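Local coordinates for protein probable porin (Pseudomonas aeruginosa, PDB 4FSO) that probably acts as an outer-membrane porin, a beta-barrel channel that lets small solutes pass across the membrane, at residues 267-271 against 272-276; 384-387 against 388-391. All coordinates share one frame; numbering follows the deposited sequence.

Interaction 1 of 2, residues 267-271 against 272-276; sequences AYAQG and GHTLS
Ala267 meets Ser276, and Ala269 meets Thr274, on one face of a tight hairpin. In Ser276, OG is anti to the carbonyl carbon (chi1 -47°), which brings OG alongside its cross-strand partner, 3.4 Å from Ala267 CB. Thr274 has OG1 in the same position, 3.8 Å from Ala269 CB. Its methyl CG2 lies anti to the backbone N and also reaches that alanine, with 4.1 Å between Thr274 CG2 and Ala269 CB. The other face carries Tyr268, Leu275, Gln270 and His273. Tyr268 runs along its own strand, and its OH donates to Gln270 OE1 at 3.2 Å, from above the amide carbonyl plane. The His273 ring instead sits with its edge near Gln270 O and stacks on Phe321 of the next strand. Tyr268 and Leu275 are joined by two nearly straight backbone bonds, with Tyr268 N to Leu275 O at 3.0 Å. Gln270 and His273 form a second pair, more bent, with 153° at the hydrogen of Gln270 N. Gly271 and Gly272 turn the chain between them. Gly271 has a positive phi (65°), which suits glycine. This is a two-residue beta hairpin closed by a type II' turn, as in the short strand connections of outer-membrane barrels.

Interaction 2 of 2, residues 384-387 against 388-391; sequences DFER and SARD
Phe385 and Arg390 meet edge to face. Phe385 CE1 sits 3.8 Å above the plane of the Arg390 guanidinium, over its centre. The two planes are 75° apart, so the ring presents its rim to the flat side of the guanidinium, and the arginine does not lie over the ring face. Arg390 gets there by folding back: its chain bends at chi2 and chi3, and CG passes close to the backbone oxygen of Glu386. The same fold brings Arg390 CD to 3.5 Å from Glu386 CB.

Glu386 approaches the guanidinium from its edge. Its OE1 makes a salt bridge to Arg390 NH1 at 3.1 Å. The carboxylate and guanidinium planes are again 75° apart, so the two groups are not laid flat against each other, and the bridge is made through this one oxygen and one nitrogen.

Arg387 and Asp391 run side by side and point the same way, yet their charged ends stay apart, with Arg387 NE 5.7 Å from Asp391 OD2. Asp391 OD1 is instead bonded to the backbone N of Thr383, on the strand that leads into this loop.

The backbone beneath is one short helical turn, with Glu386 at the N-cap position. Arg390 N bonds to Glu386 O at 3.1 Å, and Asp391 N bonds to Arg387 O at 2.8 Å, with an angle of 164° at the hydrogen. A weak bond also runs from Arg390 N to Arg387 O.

The salt bridge to Glu386 is thus the attractive polar contact of the Arg390 guanidinium. Phe385 CE1 over its face adds van der Waals packing, not a cation-pi interaction. Glu386 probably offsets part of the positive charge. The Asp391 bond to Thr383 links the helix end to strand 373-383; its charge is at most a distant partner for Arg387.

How the interactions relate
Interactions 1 and 2 are separate turns of the barrel, with centres 34 Å apart and nearest atoms about 22 Å apart. Both link consecutive antiparallel strands. Interaction 1 joins strand 258-270 to strand 273-283. Interaction 2 joins strand 373-383 to strand 392-404, which in turn pairs with strand 13-26 to close the barrel. Strand directions put the two turns at opposite ends of the barrel: 267-276 probably faces the periplasm and 384-391 the outside. Bound detergent (C8E) lies about 4 Å from the side chain of Leu275, consistent with a membrane-facing surface there. The side chain of Asp391 is about 12 Å from a bound C8E.

Interaction 1 of 2, residues 267-271 against 272-276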
ATOM      1  N   ALA A 267      11.907 -14.278  -2.559  1.00 29.74           N
ATOM      2  CA  ALA A 267      11.705 -14.522  -3.983  1.00 30.74           C
ATOM      3  C   ALA A 267      12.992 -14.892  -4.696  1.00 49.20           C
ATOM      4  O   ALA A 267      14.100 -14.490  -4.298  1.00 52.50           O
ATOM      5  CB  ALA A 267      11.054 -13.358  -4.653  1.00 10.50           C
ATOM      6  N   TYR A 268      12.825 -15.701  -5.734  1.00 39.61           N
ATOM      7  CA  TYR A 268      13.910 -16.052  -6.617  1.00 39.98           C
ATOM      8  C   TYR A 268      13.488 -15.768  -8.063  1.00 47.14           C
ATOM      9  O   TYR A 268      12.447 -16.251  -8.539  1.00 47.31           O
ATOM     10  CB  TYR A 268      14.367 -17.512  -6.439  1.00 34.01           C
ATOM     11  CG  TYR A 268      15.503 -17.807  -7.379  1.00 55.42           C
ATOM     12  CD1 TYR A 268      16.662 -17.044  -7.334  1.00 73.39           C
ATOM     13  CD2 TYR A 268      15.404 -18.790  -8.352  1.00 60.36           C
ATOM     14  CE1 TYR A 268      17.705 -17.273  -8.205  1.00 79.05           C
ATOM     15  CE2 TYR A 268      16.447 -19.025  -9.228  1.00 67.93           C
ATOM     16  CZ  TYR A 268      17.597 -18.262  -9.145  1.00 76.73           C
ATOM     17  OH  TYR A 268      18.650 -18.475 -10.000  1.00 86.73           O
ATOM     18  N   ALA A 269      14.296 -14.971  -8.751  1.00 39.82           N
ATOM     19  CA  ALA A 269      13.921 -14.474 -10.066  1.00 48.88           C
ATOM     20  C   ALA A 269      15.036 -14.675 -11.095  1.00 59.21           C
ATOM     21  O   ALA A 269      16.166 -14.195 -10.919  1.00 57.72           O
ATOM     22  CB  ALA A 269      13.523 -13.007  -9.978  1.00 39.55           C
ATOM     23  N   GLN A 270      14.702 -15.378 -12.172  1.00 47.78           N
ATOM     24  CA  GLN A 270      15.666 -15.709 -13.205  1.00 59.44           C
ATOM     25  C   GLN A 270      14.954 -15.748 -14.540  1.00 65.18           C
ATOM     26  O   GLN A 270      13.938 -16.426 -14.690  1.00 58.02           O
ATOM     27  CB  GLN A 270      16.325 -17.059 -12.933  1.00 68.51           C
ATOM     28  CG  GLN A 270      17.125 -17.569 -14.120  1.00 78.47           C
ATOM     29  CD  GLN A 270      17.827 -18.888 -13.850  1.00 86.48           C
ATOM     30  OE1 GLN A 270      17.643 -19.516 -12.800  1.00 76.70           O
ATOM     31  NE2 GLN A 270      18.642 -19.316 -14.807  1.00 93.14           N
ATOM     32  N   GLY A 271      15.496 -15.027 -15.514  1.00 68.45           N
ATOM     33  CA  GLY A 271      14.769 -14.790 -16.743  1.00 64.31           C
ATOM     34  C   GLY A 271      13.571 -13.948 -16.361  1.00 63.81           C
ATOM     35  O   GLY A 271      13.684 -13.031 -15.528  1.00 66.35           O
ATOM     36  N   GLY A 272      12.422 -14.261 -16.941  1.00 56.43           N
ATOM     37  CA  GLY A 272      11.197 -13.558 -16.588  1.00 62.47           C
ATOM     38  C   GLY A 272      10.346 -14.299 -15.568  1.00 49.89           C
ATOM     39  O   GLY A 272       9.154 -14.036 -15.439  1.00 47.84           O
ATOM     40  N   HIS A 273      10.967 -15.233 -14.854  1.00 37.98           N
ATOM     41  CA  HIS A 273      10.250 -16.108 -13.944  1.00 46.15           C
ATOM     42  C   HIS A 273      10.583 -15.767 -12.501  1.00 53.70           C
ATOM     43  O   HIS A 273      11.726 -15.452 -12.149  1.00 59.08           O
ATOM     44  CB  HIS A 273      10.571 -17.578 -14.226  1.00 49.78           C
ATOM     45  CG  HIS A 273      10.128 -18.048 -15.580  1.00 73.92           C
ATOM     46  ND1 HIS A 273       8.962 -18.756 -15.778  1.00 84.91           N
ATOM     47  CD2 HIS A 273      10.704 -17.921 -16.801  1.00 78.21           C
ATOM     48  CE1 HIS A 273       8.836 -19.046 -17.064  1.00 79.41           C
ATOM     49  NE2 HIS A 273       9.878 -18.551 -17.705  1.00 80.10           N
ATOM     50  N   THR A 274       9.561 -15.834 -11.667  1.00 43.71           N
ATOM     51  CA  THR A 274       9.688 -15.436 -10.292  1.00 30.63           C
ATOM     52  C   THR A 274       8.816 -16.344  -9.464  1.00 30.63           C
ATOM     53  O   THR A 274       7.602 -16.441  -9.691  1.00 34.03           O
ATOM     54  CB  THR A 274       9.239 -13.983 -10.107  1.00 26.27           C
ATOM     55  OG1 THR A 274       9.855 -13.172 -11.115  1.00 43.10           O
ATOM     56  CG2 THR A 274       9.637 -13.473  -8.731  1.00 23.88           C
ATOM     57  N   LEU A 275       9.464 -17.021  -8.521  1.00 31.27           N
ATOM     58  CA  LEU A 275       8.791 -17.853  -7.537  1.00 23.40           C
ATOM     59  C   LEU A 275       8.930 -17.197  -6.174  1.00 27.43           C
ATOM     60  O   LEU A 275      10.022 -16.859  -5.744  1.00 46.54           O
ATOM     61  CB  LEU A 275       9.370 -19.268  -7.519  1.00 19.57           C
ATOM     62  CG  LEU A 275       8.498 -20.218  -6.701  1.00 38.43           C
ATOM     63  CD1 LEU A 275       7.187 -20.437  -7.421  1.00 23.83           C
ATOM     64  CD2 LEU A 275       9.194 -21.536  -6.456  1.00 52.73           C
ATOM     65  N   SER A 276       7.809 -16.978  -5.512  1.00 30.18           N
ATOM     66  CA  SER A 276       7.825 -16.308  -4.222  1.00 30.56           C
ATOM     67  C   SER A 276       7.058 -17.098  -3.168  1.00 40.96           C
ATOM     68  O   SER A 276       5.957 -17.622  -3.424  1.00 42.01           O
ATOM     69  CB  SER A 276       7.273 -14.898  -4.341  1.00 27.84           C
ATOM     70  OG  SER A 276       7.850 -14.234  -5.447  1.00 46.33           O
TER

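Interaction 2 of 2, residues 384-387 against 388-391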
ATOM      1  N   ASP A 384     -14.267 -20.328   6.547  1.00 40.23           N
ATOM      2  CA  ASP A 384     -15.163 -21.274   7.180  1.00 26.13           C
ATOM      3  C   ASP A 384     -15.917 -20.583   8.314  1.00 35.13           C
ATOM      4  O   ASP A 384     -16.508 -21.258   9.140  1.00 34.33           O
ATOM      5  CB  ASP A 384     -14.413 -22.499   7.674  1.00 21.40           C
ATOM      6  CG  ASP A 384     -13.381 -22.176   8.760  1.00 50.22           C
ATOM      7  OD1 ASP A 384     -13.133 -20.988   9.058  1.00 56.36           O
ATOM      8  OD2 ASP A 384     -12.801 -23.128   9.321  1.00 51.99           O
ATOM      9  N   PHE A 385     -15.882 -19.245   8.336  1.00 26.91           N
ATOM     10  CA  PHE A 385     -16.606 -18.416   9.324  1.00 34.75           C
ATOM     11  C   PHE A 385     -17.318 -17.252   8.622  1.00 40.38           C
ATOM     12  O   PHE A 385     -16.696 -16.558   7.822  1.00 33.44           O
ATOM     13  CB  PHE A 385     -15.654 -17.855  10.411  1.00 25.97           C
ATOM     14  CG  PHE A 385     -14.453 -17.136   9.852  1.00 36.48           C
ATOM     15  CD1 PHE A 385     -14.449 -15.758   9.739  1.00 36.74           C
ATOM     16  CD2 PHE A 385     -13.347 -17.842   9.392  1.00 35.96           C
ATOM     17  CE1 PHE A 385     -13.370 -15.092   9.184  1.00 27.52           C
ATOM     18  CE2 PHE A 385     -12.261 -17.184   8.846  1.00 36.23           C
ATOM     19  CZ  PHE A 385     -12.277 -15.803   8.741  1.00 33.53           C
ATOM     20  N   GLU A 386     -18.606 -17.045   8.915  1.00 40.57           N
ATOM     21  CA  GLU A 386     -19.396 -15.981   8.283  1.00 33.29           C
ATOM     22  C   GLU A 386     -19.336 -16.057   6.760  1.00 31.99           C
ATOM     23  O   GLU A 386     -19.065 -15.065   6.088  1.00 18.22           O
ATOM     24  CB  GLU A 386     -18.888 -14.606   8.718  1.00 40.12           C
ATOM     25  CG  GLU A 386     -19.744 -13.873   9.720  1.00 55.54           C
ATOM     26  CD  GLU A 386     -19.052 -13.738  11.049  1.00 73.98           C
ATOM     27  OE1 GLU A 386     -18.766 -12.594  11.458  1.00 70.93           O
ATOM     28  OE2 GLU A 386     -18.790 -14.786  11.679  1.00 90.56           O
ATOM     29  N   ARG A 387     -19.573 -17.245   6.226  1.00 36.29           N
ATOM     30  CA  ARG A 387     -19.324 -17.519   4.813  1.00 32.31           C
ATOM     31  C   ARG A 387     -20.065 -16.568   3.871  1.00 43.53           C
ATOM     32  O   ARG A 387     -19.438 -15.934   3.008  1.00 44.22           O
ATOM     33  CB  ARG A 387     -19.663 -18.974   4.486  1.00 25.19           C
ATOM     34  CG  ARG A 387     -18.691 -20.003   5.060  1.00 28.27           C
ATOM     35  CD  ARG A 387     -19.289 -21.392   4.969  1.00 39.09           C
ATOM     36  NE  ARG A 387     -18.381 -22.452   5.417  1.00 56.74           N
ATOM     37  CZ  ARG A 387     -18.252 -22.864   6.679  1.00 62.33           C
ATOM     38  NH1 ARG A 387     -18.959 -22.296   7.655  1.00 56.11           N
ATOM     39  NH2 ARG A 387     -17.397 -23.840   6.968  1.00 65.47           N
ATOM     40  N   SER A 388     -21.385 -16.472   4.054  1.00 50.25           N
ATOM     41  CA  SER A 388     -22.243 -15.615   3.229  1.00 51.75           C
ATOM     42  C   SER A 388     -21.733 -14.178   3.226  1.00 54.66           C
ATOM     43  O   SER A 388     -21.589 -13.546   2.171  1.00 61.09           O
ATOM     44  CB  SER A 388     -23.702 -15.654   3.706  1.00 44.27           C
ATOM     45  OG  SER A 388     -24.245 -16.968   3.627  1.00 58.50           O
ATOM     46  N   ALA A 389     -21.435 -13.677   4.415  1.00 41.41           N
ATOM     47  CA  ALA A 389     -20.999 -12.304   4.558  1.00 37.43           C
ATOM     48  C   ALA A 389     -19.629 -12.001   3.920  1.00 43.68           C
ATOM     49  O   ALA A 389     -19.413 -10.900   3.419  1.00 48.54           O
ATOM     50  CB  ALA A 389     -21.023 -11.899   6.029  1.00 40.01           C
ATOM     51  N   ARG A 390     -18.692 -12.941   3.920  1.00 45.66           N
ATOM     52  CA  ARG A 390     -17.376 -12.560   3.413  1.00 40.79           C
ATOM     53  C   ARG A 390     -16.733 -13.370   2.300  1.00 40.64           C
ATOM     54  O   ARG A 390     -15.681 -12.965   1.802  1.00 36.13           O
ATOM     55  CB  ARG A 390     -16.376 -12.299   4.533  1.00 35.85           C
ATOM     56  CG  ARG A 390     -16.379 -13.304   5.609  1.00 48.15           C
ATOM     57  CD  ARG A 390     -16.623 -12.619   6.928  1.00 55.47           C
ATOM     58  NE  ARG A 390     -15.422 -12.050   7.529  1.00 49.38           N
ATOM     59  CZ  ARG A 390     -15.335 -11.730   8.821  1.00 54.62           C
ATOM     60  NH1 ARG A 390     -16.380 -11.942   9.620  1.00 46.10           N
ATOM     61  NH2 ARG A 390     -14.212 -11.211   9.321  1.00 53.79           N
ATOM     62  N   ASP A 391     -17.349 -14.474   1.882  1.00 27.92           N
ATOM     63  CA  ASP A 391     -16.909 -15.103   0.633  1.00 34.45           C
ATOM     64  C   ASP A 391     -17.104 -14.176  -0.592  1.00 35.08           C
ATOM     65  O   ASP A 391     -18.130 -13.515  -0.712  1.00 32.49           O
ATOM     66  CB  ASP A 391     -17.647 -16.413   0.422  1.00 33.71           C
ATOM     67  CG  ASP A 391     -17.210 -17.485   1.387  1.00 41.04           C
ATOM     68  OD1 ASP A 391     -16.400 -17.195   2.296  1.00 45.38           O
ATOM     69  OD2 ASP A 391     -17.688 -18.627   1.240  1.00 42.72           O
TER